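Local coordinates for protein phytoene synthase (Enterococcus hirae, PDB 5IYS) that probably condenses isoprenoid diphosphates head to head, as squalene and phytoene synthases do, in a magnesium-dependent helical active site, at residues Phe193-Thr197 with Thr198-Glu202. Numbering follows the deposited sequence.
Sequences FGVAT and TMLKE
Met199 folds back along the chain that precedes it and meets Ala196 through both its backbone and its thioether. Its amide N donates to Ala196 O over 2.8 Å, a fairly straight bond that arrives from above the carbonyl plane rather than within it. One residue on, the bond is repeated: Leu200 N reaches Thr197 O at 3.0 Å, again well out of the carbonyl plane, and a weak bond from Lys201 N to Thr198 O continues the i to i+3 series. The amide of Ala196, on the extended lead into this turn, points at sulfur instead: N to Met199 SD is 3.7 Å with an N-H...S angle of 161°, straight but weak. Met199 CG lies anti to its own carbonyl carbon (chi1 -52°) and the chain runs extended beyond it, which carries SD alongside the backbone of Val195 and Ala196 and leaves CE 3.7 Å from Gly194 O. Val195 CG1 packs on Met199 SD at 3.9 Å, the two side chains slanting across one another; Val195 also rests on Leu212 of helix 207-227. Leu200 sets CB and CG just beyond Thr197 O, with CB 3.1 Å from that oxygen, while its side chain is buried against Val174 and Tyr178 of helix 174-179 and against Ile183 and Leu185. Thr197 OG1 has a weak hydrogen bond to Tyr178 OH, and Glu202 OE2 accepts from Gln206 NE2. Gly194, with positive phi, ends helix 187-193 in a Schellman motif; two extended residues follow, then the short 3-10 turn of Thr197-Leu200, forming part of the helix-to-helix connection between 187-193 and 207-227 in this all-helical squalene/phytoene synthase fold, at the periphery of the chain.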
loop_
_atom_site.group_PDB
_atom_site.type_symbol
_atom_site.label_atom_id
_atom_site.label_comp_id
_atom_site.label_asym_id
_atom_site.label_seq_id
_atom_site.Cartn_x
_atom_site.Cartn_y
_atom_site.Cartn_z
ATOM N N PHE A 193 -26.587 0.593 4.666
ATOM C CA PHE A 193 -26.564 1.909 5.293
ATOM C C PHE A 193 -27.473 2.906 4.574
ATOM O O PHE A 193 -27.565 4.061 4.976
ATOM C CB PHE A 193 -25.128 2.447 5.419
ATOM C CG PHE A 193 -24.279 1.682 6.401
ATOM C CD1 PHE A 193 -24.408 1.895 7.769
ATOM C CD2 PHE A 193 -23.432 0.671 5.962
ATOM C CE1 PHE A 193 -23.666 1.147 8.693
ATOM C CE2 PHE A 193 -22.704 -0.085 6.865
ATOM C CZ PHE A 193 -22.788 0.167 8.223
ATOM N N GLY A 194 -28.114 2.464 3.498
ATOM C CA GLY A 194 -28.990 3.331 2.713
ATOM C C GLY A 194 -28.270 4.486 2.040
ATOM O O GLY A 194 -28.715 5.631 2.104
ATOM N N VAL A 195 -27.134 4.185 1.416
ATOM C CA VAL A 195 -26.410 5.161 0.609
ATOM C C VAL A 195 -26.797 5.027 -0.855
ATOM O O VAL A 195 -26.786 3.936 -1.406
ATOM C CB VAL A 195 -24.872 4.972 0.718
ATOM C CG1 VAL A 195 -24.154 5.996 -0.164
ATOM C CG2 VAL A 195 -24.445 5.127 2.173
ATOM N N ALA A 196 -27.079 6.156 -1.492
ATOM C CA ALA A 196 -27.334 6.182 -2.927
ATOM C C ALA A 196 -26.075 6.708 -3.579
ATOM O O ALA A 196 -25.363 7.520 -2.977
ATOM C CB ALA A 196 -28.513 7.103 -3.242
ATOM N N THR A 197 -25.789 6.242 -4.791
ATOM C CA THR A 197 -24.491 6.547 -5.376
ATOM C C THR A 197 -24.401 8.046 -5.642
ATOM O O THR A 197 -23.319 8.621 -5.759
ATOM C CB THR A 197 -24.177 5.723 -6.649
ATOM O OG1 THR A 197 -24.603 6.449 -7.806
ATOM C CG2 THR A 197 -24.837 4.351 -6.617
ATOM N N THR A 198 -25.559 8.692 -5.649
ATOM C CA THR A 198 -25.620 10.127 -5.835
ATOM C C THR A 198 -24.936 10.875 -4.690
ATOM O O THR A 198 -24.373 11.953 -4.870
ATOM C CB THR A 198 -27.084 10.574 -5.986
ATOM O OG1 THR A 198 -27.139 11.655 -6.922
ATOM C CG2 THR A 198 -27.675 11.002 -4.645
ATOM N N MET A 199 -24.946 10.270 -3.511
ATOM C CA MET A 199 -24.313 10.882 -2.352
ATOM C C MET A 199 -22.789 10.964 -2.512
ATOM O O MET A 199 -22.112 11.623 -1.717
ATOM C CB MET A 199 -24.646 10.069 -1.100
ATOM C CG MET A 199 -26.122 9.794 -0.888
ATOM S SD MET A 199 -26.430 9.019 0.716
ATOM C CE MET A 199 -28.236 8.987 0.677
ATOM N N LEU A 200 -22.259 10.254 -3.507
ATOM C CA LEU A 200 -20.817 10.067 -3.646
ATOM C C LEU A 200 -20.178 11.251 -4.358
ATOM O O LEU A 200 -18.957 11.344 -4.422
ATOM C CB LEU A 200 -20.482 8.782 -4.407
ATOM C CG LEU A 200 -20.945 7.445 -3.832
ATOM C CD1 LEU A 200 -20.301 6.283 -4.605
ATOM C CD2 LEU A 200 -20.643 7.356 -2.330
ATOM N N LYS A 201 -21.000 12.158 -4.874
ATOM C CA LYS A 201 -20.466 13.307 -5.610
ATOM C C LYS A 201 -20.553 14.613 -4.834
ATOM O O LYS A 201 -20.114 15.656 -5.318
ATOM C CB LYS A 201 -21.126 13.457 -6.986
ATOM C CG LYS A 201 -22.649 13.548 -6.966
ATOM C CD LYS A 201 -23.226 13.632 -8.382
ATOM C CE LYS A 201 -23.295 12.263 -9.052
ATOM N NZ LYS A 201 -23.207 12.341 -10.544
ATOM N N GLU A 202 -21.043 14.536 -3.600
ATOM C CA GLU A 202 -21.179 15.713 -2.744
ATOM C C GLU A 202 -19.883 16.089 -2.025
ATOM O O GLU A 202 -18.966 15.268 -1.913
ATOM C CB GLU A 202 -22.336 15.510 -1.759
ATOM C CG GLU A 202 -23.682 15.918 -2.350
ATOM C CD GLU A 202 -24.825 15.025 -1.919
ATOM O OE1 GLU A 202 -25.664 14.664 -2.783
ATOM O OE2 GLU A 202 -24.890 14.700 -0.711
#